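Local coordinates for protein GH127 beta-L-arabinofuranoside (Geobacillus stearothermophilus, PDB 4QK0) that probably hydrolyses beta-L-arabinofuranosidic linkages, releasing L-arabinose, as a GH127 glycoside hydrolase, at residues L483-P488 with A514-V519; G493-I498 with K527-M532; P240-G245 with S313-S318; Y226-E231 with G245-H250. One frame throughout, in Å; residues are numbered along the deposited sequence.

From the N terminus, helix 227-234 opens contact 4 with 226-231. P240-G245 follows and opens contact 3, and then 245-250 closes contact 4. Only at 313-318 does contact 3 close, so the two loops cross; they share G245, and their centres lie about 12 Å apart in the catalytic domain. Both are complete before the second pair begins in the middle domain. There contact 1 opens at 483-488, contact 2 at 493-498, and they close in the same order at 514-519 and 527-532, again crossing. Each belongs to a different beta sheet, and the sheets touch through I516 and I498. The centres of contacts 2 and 4 are about 51 Å apart.

Contact 1: L483-P488 with A514-V519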
# COMPACT_ATOMS: atom_id res chain seq x y z
N LEU A 483 -1.95 49.04 -5.53
CA LEU A 483 -2.79 47.88 -5.23
C LEU A 483 -2.20 46.70 -5.96
O LEU A 483 -2.02 46.76 -7.20
CB LEU A 483 -4.18 48.10 -5.78
CG LEU A 483 -5.29 47.67 -4.89
CD1 LEU A 483 -5.27 48.64 -3.69
CD2 LEU A 483 -6.60 47.71 -5.64
N GLY A 484 -1.83 45.66 -5.21
CA GLY A 484 -1.25 44.43 -5.83
C GLY A 484 -2.29 43.33 -5.90
O GLY A 484 -2.78 42.90 -4.89
N LEU A 485 -2.69 42.94 -7.10
CA LEU A 485 -3.75 41.94 -7.28
C LEU A 485 -3.22 40.60 -7.84
O LEU A 485 -2.67 40.60 -8.91
CB LEU A 485 -4.80 42.50 -8.22
CG LEU A 485 -5.30 43.89 -7.82
CD1 LEU A 485 -6.28 44.40 -8.86
CD2 LEU A 485 -5.97 43.91 -6.49
N ARG A 486 -3.39 39.50 -7.10
CA ARG A 486 -2.93 38.21 -7.60
C ARG A 486 -3.70 37.80 -8.83
O ARG A 486 -4.93 37.87 -8.89
CB ARG A 486 -3.09 37.10 -6.58
CG ARG A 486 -2.74 35.71 -7.17
CD ARG A 486 -2.70 34.64 -6.12
NE ARG A 486 -4.02 34.47 -5.53
CZ ARG A 486 -4.91 33.53 -5.84
NH1 ARG A 486 -4.66 32.57 -6.75
NH2 ARG A 486 -6.05 33.54 -5.21
N ILE A 487 -2.96 37.42 -9.85
CA ILE A 487 -3.57 36.85 -11.04
C ILE A 487 -3.43 35.31 -10.87
O ILE A 487 -2.30 34.78 -10.94
CB ILE A 487 -2.88 37.36 -12.32
CG1 ILE A 487 -2.86 38.89 -12.34
CG2 ILE A 487 -3.63 36.86 -13.55
CD1 ILE A 487 -4.21 39.57 -12.15
N PRO A 488 -4.55 34.62 -10.58
CA PRO A 488 -4.42 33.18 -10.20
C PRO A 488 -3.80 32.35 -11.29
O PRO A 488 -4.11 32.53 -12.47
CB PRO A 488 -5.86 32.74 -10.00
CG PRO A 488 -6.57 34.03 -9.63
CD PRO A 488 -5.95 35.05 -10.53
N ALA A 514 -0.54 41.72 -10.35
CA ALA A 514 -0.66 42.96 -11.14
C ALA A 514 -0.52 44.17 -10.18
O ALA A 514 -1.28 44.30 -9.21
CB ALA A 514 -2.02 43.00 -11.84
N TYR A 515 0.50 45.00 -10.43
CA TYR A 515 0.74 46.18 -9.62
C TYR A 515 0.08 47.40 -10.23
O TYR A 515 0.50 47.90 -11.27
CB TYR A 515 2.22 46.40 -9.49
CG TYR A 515 2.86 45.37 -8.63
CD1 TYR A 515 3.15 44.10 -9.12
CD2 TYR A 515 3.23 45.66 -7.31
CE1 TYR A 515 3.79 43.16 -8.33
CE2 TYR A 515 3.86 44.73 -6.53
CZ TYR A 515 4.11 43.47 -7.06
OH TYR A 515 4.73 42.55 -6.28
N ILE A 516 -1.01 47.84 -9.61
CA ILE A 516 -1.72 49.00 -10.06
C ILE A 516 -1.48 50.24 -9.19
O ILE A 516 -2.03 50.37 -8.06
CB ILE A 516 -3.21 48.71 -10.12
CG1 ILE A 516 -3.42 47.46 -10.97
CG2 ILE A 516 -3.95 49.94 -10.71
CD1 ILE A 516 -4.87 47.08 -11.09
N ARG A 517 -0.65 51.14 -9.72
CA ARG A 517 -0.22 52.37 -9.02
C ARG A 517 -0.80 53.58 -9.76
O ARG A 517 -0.64 53.74 -10.95
CB ARG A 517 1.29 52.48 -8.95
CG ARG A 517 1.74 53.65 -8.09
CD ARG A 517 3.24 53.67 -7.79
NE ARG A 517 3.57 54.74 -6.83
CZ ARG A 517 3.36 54.70 -5.50
NH1 ARG A 517 2.85 53.62 -4.90
NH2 ARG A 517 3.68 55.76 -4.75
N ARG A 518 -1.54 54.40 -9.03
CA ARG A 518 -2.26 55.54 -9.57
C ARG A 518 -2.78 56.35 -8.37
O ARG A 518 -2.65 55.93 -7.19
CB ARG A 518 -3.46 55.08 -10.42
CG ARG A 518 -4.56 54.33 -9.65
CD ARG A 518 -5.59 53.71 -10.57
NE ARG A 518 -6.39 54.74 -11.25
CZ ARG A 518 -7.45 55.36 -10.71
NH1 ARG A 518 -7.84 55.08 -9.48
NH2 ARG A 518 -8.11 56.25 -11.42
N VAL A 519 -3.34 57.51 -8.68
CA VAL A 519 -4.02 58.30 -7.68
C VAL A 519 -5.43 57.74 -7.54
O VAL A 519 -6.18 57.77 -8.50
CB VAL A 519 -4.15 59.80 -8.09
CG1 VAL A 519 -5.03 60.55 -7.11
CG2 VAL A 519 -2.79 60.45 -8.22
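An antiparallel strand pair of the GH127 middle domain joins 483-486 to 514-517, the two short segments running at 157° to each other with their axes 4.8 Å apart. The register is fixed by two hydrogen-bonded pairs, L483 with I516 and L485 with A514, which flank the non-hydrogen-bonded pair of G484 and Y515. I516 N reaches L483 O at 2.8 Å within the carbonyl plane. The return bond, from L483 N to I516 O at 2.9 Å, is almost straight at its hydrogen, yet the donor stands 38° above the carbonyl plane. L485 N binds A514 O in plane at 2.9 Å, and A514 N answers to L485 O at 2.8 Å from above the plane. Between the two hydrogen-bonded pairs, the CA-H of G484 points to A514 O, a CA-H...O contact of 3.4 Å. Strand 479-486 is an inner strand of its mixed sheet: G484 and R486 make backbone hydrogen bonds to the parallel strand 436-438. The face carrying L483, L485, A514 and I516 turns toward the second sheet of the domain, where I516 packs on I498. On this face L485 and I516 cross obliquely, both extended to their delta carbons, and CD1 of L485 meets CD1 of I516 at 3.8 Å. Beyond the strand, chi2 of I487 is folded to -54°, which lays its CD1 4.1 Å from CB of A514. R486 leaves the pair altogether and forms salt bridges with D358 and E361, on helix 354-365 of the catalytic domain.

Contact 2: G493-I498 with K527-M532; sequences GAEVTI and KLYFPM
Segments 495-498 and 527-529 run antiparallel at 169°, and form one edge-side pair of a seven-stranded antiparallel sheet built mostly from the middle domain, with strands 501-503 and 468-475 as the further neighbours. E495 and Y529 form one hydrogen-bonded pair, T497 and K527 the other. All four N-H...O bonds lie in their carbonyl planes; that from E495 N to Y529 O measures 2.8 Å. Between them V496 and L528 are a non-hydrogen-bonded pair, where V496 CA makes a CA-H...O contact of 3.2 Å with K527 O. On the face of E495 and Y529 the extended glutamate runs alongside the tyrosine and points the same way. Its carboxylate is turned 78° from the ring and meets the ring edge, OE2 lying 3.8 Å from CD2 of Y529. Next along, OG1 of T497 sits 3.5 Å from CB of K527, whose chain then bends at chi3 and chi4. Past the strand ends, A494 CB touches the edge of the F530 ring at CD1, 3.6 Å away. The tightest packing is on the buried face: CG2 of V496, set beside its backbone N, presses against CD2 of L528 at 3.4 Å, closer than usual van der Waals contact.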
# COMPACT_ATOMS: atom_id res chain seq x y z
N GLY A 493 -6.11 34.49 -19.27
CA GLY A 493 -6.86 35.62 -19.80
C GLY A 493 -7.59 36.50 -18.82
O GLY A 493 -8.76 36.92 -19.04
N ALA A 494 -6.94 36.82 -17.73
CA ALA A 494 -7.59 37.72 -16.77
C ALA A 494 -7.81 39.09 -17.42
O ALA A 494 -6.97 39.56 -18.18
CB ALA A 494 -6.74 37.85 -15.56
N GLU A 495 -8.93 39.73 -17.12
CA GLU A 495 -9.19 41.09 -17.61
C GLU A 495 -9.47 42.06 -16.44
O GLU A 495 -10.06 41.66 -15.42
CB GLU A 495 -10.39 41.10 -18.55
CG GLU A 495 -10.28 40.24 -19.82
CD GLU A 495 -11.61 40.09 -20.61
OE1 GLU A 495 -12.50 40.97 -20.55
OE2 GLU A 495 -11.82 39.05 -21.27
N VAL A 496 -9.01 43.30 -16.57
CA VAL A 496 -9.19 44.34 -15.53
C VAL A 496 -9.67 45.66 -16.08
O VAL A 496 -9.17 46.13 -17.11
CB VAL A 496 -7.90 44.66 -14.77
CG1 VAL A 496 -8.14 45.72 -13.71
CG2 VAL A 496 -7.39 43.41 -14.07
N THR A 497 -10.66 46.25 -15.40
CA THR A 497 -11.10 47.60 -15.73
C THR A 497 -11.09 48.45 -14.49
O THR A 497 -11.32 47.97 -13.38
CB THR A 497 -12.52 47.69 -16.33
OG1 THR A 497 -13.47 47.33 -15.34
CG2 THR A 497 -12.67 46.80 -17.54
N ILE A 498 -10.86 49.74 -14.69
CA ILE A 498 -10.88 50.74 -13.62
C ILE A 498 -11.83 51.83 -14.04
O ILE A 498 -11.68 52.41 -15.11
CB ILE A 498 -9.46 51.33 -13.36
CG1 ILE A 498 -8.56 50.23 -12.79
CG2 ILE A 498 -9.52 52.50 -12.37
CD1 ILE A 498 -7.10 50.60 -12.73
N LYS A 527 -12.79 46.36 -11.60
CA LYS A 527 -13.44 45.09 -11.95
C LYS A 527 -12.43 44.10 -12.51
O LYS A 527 -11.68 44.41 -13.46
CB LYS A 527 -14.66 45.18 -12.89
CG LYS A 527 -15.92 45.31 -12.06
CD LYS A 527 -17.15 45.67 -12.87
CE LYS A 527 -17.69 44.46 -13.60
NZ LYS A 527 -18.56 43.63 -12.73
N LEU A 528 -12.42 42.93 -11.88
CA LEU A 528 -11.58 41.82 -12.31
C LEU A 528 -12.44 40.74 -12.87
O LEU A 528 -13.48 40.42 -12.30
CB LEU A 528 -10.82 41.25 -11.14
CG LEU A 528 -9.98 42.18 -10.29
CD1 LEU A 528 -9.35 41.43 -9.13
CD2 LEU A 528 -8.89 42.74 -11.14
N TYR A 529 -12.01 40.17 -14.00
CA TYR A 529 -12.72 39.06 -14.61
C TYR A 529 -11.72 37.93 -14.89
O TYR A 529 -10.75 38.12 -15.65
CB TYR A 529 -13.42 39.47 -15.90
CG TYR A 529 -13.93 38.27 -16.68
CD1 TYR A 529 -14.83 37.37 -16.09
CD2 TYR A 529 -13.51 38.02 -18.01
CE1 TYR A 529 -15.29 36.27 -16.80
CE2 TYR A 529 -13.97 36.93 -18.71
CZ TYR A 529 -14.85 36.06 -18.10
OH TYR A 529 -15.30 34.95 -18.78
N PHE A 530 -11.92 36.82 -14.18
CA PHE A 530 -11.10 35.63 -14.32
C PHE A 530 -11.99 34.57 -14.96
O PHE A 530 -12.83 33.98 -14.28
CB PHE A 530 -10.62 35.14 -12.96
CG PHE A 530 -9.81 36.15 -12.18
CD1 PHE A 530 -8.64 36.71 -12.72
CD2 PHE A 530 -10.16 36.49 -10.89
CE1 PHE A 530 -7.88 37.62 -12.01
CE2 PHE A 530 -9.40 37.41 -10.18
CZ PHE A 530 -8.25 37.98 -10.74
N PRO A 531 -11.81 34.30 -16.25
CA PRO A 531 -12.56 33.17 -16.83
C PRO A 531 -12.36 31.82 -16.09
O PRO A 531 -11.23 31.48 -15.73
CB PRO A 531 -12.02 33.08 -18.26
CG PRO A 531 -11.22 34.31 -18.51
CD PRO A 531 -10.79 34.84 -17.17
N MSE A 532 -13.46 31.11 -15.83
CA MSE A 532 -13.46 29.79 -15.14
C MSE A 532 -14.02 28.69 -16.05
O MSE A 532 -15.08 28.14 -15.78
CB MSE A 532 -14.33 29.85 -13.85
CG MSE A 532 -13.67 30.61 -12.75
SE MSE A 532 -14.63 30.27 -11.12
CE MSE A 532 -13.50 31.31 -9.92

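Contact 3: P240-G245 with S313-S318; sequences PFWYDG and SAFGES
Neither segment is helix or strand: 240-245 is an irregular loop, whereas 313-318 folds back on itself through a type II turn from A314 to E317, followed by a G1 beta bulge in which E317 and S318 both face S313. G316 takes a positive phi of 79° in that turn, and a beta carbon on it would fall 2.5 Å from CE1 of Y243. The F315 side chain, with CG anti to its backbone N, reaches out to W242 and Y243. W242 offers its edge to one face of F315, a T-shaped pair with planes at 89° in which CE3 of W242 lies 3.8 Å from CZ of F315. Y243 runs nearly parallel to F315 (16°) but is slid aside, so the rings barely overlap. An alanine in place of F315 would probably loosen the loops, since it removes the ring that meets W242 and Y243 together. Beyond this cluster a water bridges the two segments, 2.9 Å from Y243 OH and donating to S318 OG at 2.8 Å. The S318 hydroxyl, through OG, in turn donates to F315 O at 2.9 Å, in the carbonyl plane. F315 also stacks on H395 of the second subunit, while E317 OE2 bonds H265. The contact thus joins the loop after helix 227-234 to the one running from helix 286-302 into strand 318-319.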
# COMPACT_ATOMS: atom_id res chain seq x y z
N PRO A 240 16.28 0.75 18.75
CA PRO A 240 16.37 1.62 17.57
C PRO A 240 15.09 2.46 17.43
O PRO A 240 14.00 2.05 17.88
CB PRO A 240 16.58 0.64 16.41
CG PRO A 240 16.17 -0.72 16.91
CD PRO A 240 16.06 -0.68 18.41
N PHE A 241 15.20 3.65 16.86
CA PHE A 241 13.99 4.45 16.63
C PHE A 241 13.02 3.67 15.68
O PHE A 241 13.47 3.08 14.70
CB PHE A 241 14.35 5.86 16.10
CG PHE A 241 13.18 6.83 16.13
CD1 PHE A 241 12.61 7.19 17.34
CD2 PHE A 241 12.64 7.33 14.96
CE1 PHE A 241 11.49 8.03 17.37
CE2 PHE A 241 11.56 8.16 14.98
CZ PHE A 241 10.97 8.52 16.20
N TRP A 242 11.72 3.65 15.97
CA TRP A 242 10.75 2.89 15.17
C TRP A 242 10.74 3.29 13.68
O TRP A 242 10.53 2.43 12.83
CB TRP A 242 9.33 2.97 15.75
CG TRP A 242 8.74 4.36 15.76
CD1 TRP A 242 8.88 5.31 16.75
CD2 TRP A 242 7.97 4.99 14.72
NE1 TRP A 242 8.25 6.47 16.40
CE2 TRP A 242 7.69 6.32 15.16
CE3 TRP A 242 7.52 4.58 13.45
CZ2 TRP A 242 6.92 7.23 14.40
CZ3 TRP A 242 6.76 5.49 12.68
CH2 TRP A 242 6.47 6.79 13.16
N TYR A 243 10.94 4.57 13.37
CA TYR A 243 10.89 5.02 11.97
C TYR A 243 12.21 4.71 11.29
O TYR A 243 13.26 5.10 11.76
CB TYR A 243 10.60 6.51 11.89
CG TYR A 243 10.46 7.08 10.49
CD1 TYR A 243 9.27 6.98 9.79
CD2 TYR A 243 11.49 7.80 9.91
CE1 TYR A 243 9.12 7.52 8.52
CE2 TYR A 243 11.35 8.36 8.65
CZ TYR A 243 10.16 8.21 7.94
OH TYR A 243 10.03 8.78 6.69
N ASP A 244 12.13 4.02 10.16
CA ASP A 244 13.32 3.48 9.48
C ASP A 244 14.33 4.56 9.06
O ASP A 244 15.53 4.35 9.17
CB ASP A 244 12.90 2.64 8.23
CG ASP A 244 12.16 1.33 8.62
OD1 ASP A 244 11.48 1.27 9.68
OD2 ASP A 244 12.27 0.35 7.86
N GLY A 245 13.83 5.70 8.59
CA GLY A 245 14.70 6.81 8.23
C GLY A 245 15.33 7.54 9.42
O GLY A 245 15.97 8.56 9.24
N SER A 313 2.73 8.67 2.64
CA SER A 313 2.93 7.42 3.34
C SER A 313 2.33 7.47 4.75
O SER A 313 2.69 8.33 5.54
CB SER A 313 4.41 7.07 3.42
OG SER A 313 4.68 6.00 4.34
N ALA A 314 1.45 6.51 5.06
CA ALA A 314 0.88 6.39 6.41
C ALA A 314 1.92 6.12 7.44
O ALA A 314 1.80 6.59 8.55
CB ALA A 314 -0.15 5.27 6.48
N PHE A 315 2.93 5.35 7.09
CA PHE A 315 3.96 5.02 8.03
C PHE A 315 4.78 6.31 8.25
O PHE A 315 5.47 6.78 7.35
CB PHE A 315 4.85 3.92 7.48
CG PHE A 315 5.88 3.45 8.44
CD1 PHE A 315 5.53 2.72 9.52
CD2 PHE A 315 7.24 3.73 8.20
CE1 PHE A 315 6.50 2.29 10.40
CE2 PHE A 315 8.20 3.30 9.07
CZ PHE A 315 7.82 2.58 10.19
N GLY A 316 4.68 6.87 9.46
CA GLY A 316 5.34 8.15 9.76
C GLY A 316 4.62 9.36 9.24
O GLY A 316 5.14 10.45 9.34
N GLU A 317 3.43 9.18 8.67
CA GLU A 317 2.61 10.29 8.18
C GLU A 317 3.48 11.26 7.41
O GLU A 317 3.50 12.46 7.68
CB GLU A 317 1.90 10.97 9.35
CG GLU A 317 1.31 9.96 10.34
CD GLU A 317 0.74 10.65 11.57
OE1 GLU A 317 -0.47 10.74 11.73
OE2 GLU A 317 1.55 11.12 12.36
N SER A 318 4.17 10.74 6.41
CA SER A 318 5.35 11.36 5.91
C SER A 318 5.41 11.55 4.41
O SER A 318 4.67 10.93 3.61
CB SER A 318 6.55 10.52 6.38
OG SER A 318 6.40 9.19 5.93
O HOH W 1 8.45 8.08 4.37

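Contact 4: Y226-E231 with G245-H250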
# COMPACT_ATOMS: atom_id res chain seq x y z
N TYR A 226 24.50 14.40 17.56
CA TYR A 226 23.03 14.58 17.60
C TYR A 226 22.52 14.76 19.01
O TYR A 226 22.71 13.91 19.87
CB TYR A 226 22.36 13.35 16.99
CG TYR A 226 22.41 13.22 15.47
CD1 TYR A 226 22.07 14.27 14.65
CD2 TYR A 226 22.73 12.01 14.88
CE1 TYR A 226 22.05 14.13 13.29
CE2 TYR A 226 22.72 11.85 13.51
CZ TYR A 226 22.38 12.91 12.72
OH TYR A 226 22.40 12.82 11.32
N TYR A 227 21.86 15.87 19.27
CA TYR A 227 21.21 16.06 20.55
C TYR A 227 20.32 14.87 20.93
O TYR A 227 20.32 14.43 22.09
CB TYR A 227 20.39 17.35 20.58
CG TYR A 227 19.57 17.44 21.83
CD1 TYR A 227 20.17 17.49 23.08
CD2 TYR A 227 18.20 17.41 21.78
CE1 TYR A 227 19.42 17.51 24.24
CE2 TYR A 227 17.45 17.45 22.92
CZ TYR A 227 18.05 17.49 24.15
OH TYR A 227 17.27 17.54 25.26
N PHE A 228 19.55 14.34 19.98
CA PHE A 228 18.62 13.27 20.35
C PHE A 228 19.35 12.03 20.77
O PHE A 228 18.84 11.24 21.56
CB PHE A 228 17.62 12.94 19.21
CG PHE A 228 16.65 14.04 18.91
CD1 PHE A 228 16.16 14.91 19.92
CD2 PHE A 228 16.18 14.22 17.64
CE1 PHE A 228 15.25 15.91 19.66
CE2 PHE A 228 15.26 15.23 17.36
CZ PHE A 228 14.80 16.07 18.37
N ASP A 229 20.54 11.80 20.21
CA ASP A 229 21.36 10.66 20.68
C ASP A 229 21.88 10.90 22.08
O ASP A 229 21.93 9.98 22.88
CB ASP A 229 22.54 10.38 19.72
CG ASP A 229 22.13 9.65 18.46
OD1 ASP A 229 21.02 9.07 18.41
OD2 ASP A 229 22.90 9.70 17.48
N GLN A 230 22.26 12.13 22.38
CA GLN A 230 22.77 12.46 23.72
C GLN A 230 21.70 12.25 24.75
O GLN A 230 21.96 11.62 25.76
CB GLN A 230 23.31 13.90 23.78
CG GLN A 230 24.50 14.16 22.84
CD GLN A 230 24.90 15.63 22.73
OE1 GLN A 230 24.07 16.54 22.68
NE2 GLN A 230 26.20 15.86 22.67
N GLU A 231 20.49 12.77 24.54
CA GLU A 231 19.45 12.59 25.59
C GLU A 231 18.98 11.15 25.70
O GLU A 231 18.66 10.67 26.80
CB GLU A 231 18.25 13.56 25.42
CG GLU A 231 17.53 13.51 24.10
CD GLU A 231 16.09 14.03 24.18
OE1 GLU A 231 15.23 13.45 23.48
OE2 GLU A 231 15.82 15.02 24.91
N GLY A 245 13.83 5.70 8.59
CA GLY A 245 14.70 6.81 8.23
C GLY A 245 15.33 7.54 9.42
O GLY A 245 15.97 8.56 9.24
N GLY A 246 15.11 7.04 10.63
CA GLY A 246 15.65 7.63 11.82
C GLY A 246 15.24 9.12 11.93
O GLY A 246 14.06 9.44 11.89
N TYR A 247 16.22 10.00 12.03
CA TYR A 247 15.95 11.38 12.38
C TYR A 247 15.44 12.18 11.24
O TYR A 247 15.03 13.32 11.43
CB TYR A 247 17.17 12.02 12.99
CG TYR A 247 17.53 11.44 14.33
CD1 TYR A 247 16.55 11.20 15.29
CD2 TYR A 247 18.88 11.12 14.64
CE1 TYR A 247 16.88 10.67 16.52
CE2 TYR A 247 19.21 10.62 15.89
CZ TYR A 247 18.20 10.39 16.82
OH TYR A 247 18.51 9.86 18.06
N ARG A 248 15.41 11.60 10.06
CA ARG A 248 14.61 12.21 8.99
C ARG A 248 13.17 12.42 9.39
O ARG A 248 12.53 13.38 8.96
CB ARG A 248 14.62 11.34 7.74
CG ARG A 248 16.00 11.26 7.11
CD ARG A 248 16.11 10.04 6.22
NE ARG A 248 15.22 10.15 5.08
CZ ARG A 248 15.56 10.67 3.89
NH1 ARG A 248 16.77 11.19 3.72
NH2 ARG A 248 14.67 10.68 2.88
N TYR A 249 12.65 11.55 10.25
CA TYR A 249 11.25 11.73 10.70
C TYR A 249 11.02 13.12 11.27
O TYR A 249 10.00 13.77 10.97
CB TYR A 249 10.95 10.73 11.78
CG TYR A 249 9.56 10.81 12.37
CD1 TYR A 249 8.46 10.31 11.70
CD2 TYR A 249 9.36 11.31 13.66
CE1 TYR A 249 7.19 10.34 12.24
CE2 TYR A 249 8.08 11.32 14.26
CZ TYR A 249 7.01 10.84 13.54
OH TYR A 249 5.77 10.86 14.05
N HIS A 250 11.98 13.57 12.08
CA HIS A 250 11.93 14.91 12.73
C HIS A 250 12.68 16.02 11.94
O HIS A 250 12.83 17.12 12.44
CB HIS A 250 12.60 14.87 14.09
CG HIS A 250 12.23 13.70 14.92
ND1 HIS A 250 12.93 12.50 14.87
CD2 HIS A 250 11.26 13.53 15.85
CE1 HIS A 250 12.38 11.64 15.72
NE2 HIS A 250 11.41 12.25 16.36
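Y247 leaves the 3-10 turn with CB directed toward helix 227-234, its CG anti to the carbonyl carbon, and the ring slots between Y226 and F228. On one side CD1 of Y247 lies 3.8 Å from CD2 of F228, and CE1 then comes within 3.6 Å of F228 CB. On the other side CD2 stands 3.9 Å above the Y226 ring plane, offset toward its rim. CE2 lies 3.9 Å from Y226 CD2 and closer still, 3.5 Å, to D229 OD1. The edge of Y247 faces Y226 in an edge-to-face pair with planes at 69°. Further out, CZ of Y247 packs on F228 CB at 3.5 Å. At the tip, OH donates to OD1 of D229 at 2.7 Å, meeting it from 45° out of the carboxylate plane. D229 sits in the first turn of the helix, whose N terminus would be expected to stabilise its negative charge and keep it ionised. A phenylalanine in place of Y247 would remove the hydroxyl and its bond to D229, and would probably loosen the hold of the 3-10 turn on the helix start. Behind Y247, F228 presents its edge to one face of H250, CE2 to CG 4.2 Å, with planes at 57°; Y249 CD2 lies over the opposite face of that imidazole. The hydroxyl of Y226 bonds H253 O. The whole is an aromatic cluster of Y226, F228, Y247 and H250 joining the N-terminal turn of a helix, with Y226 at the N-cap position, to a short 3-10 segment in the helical catalytic domain.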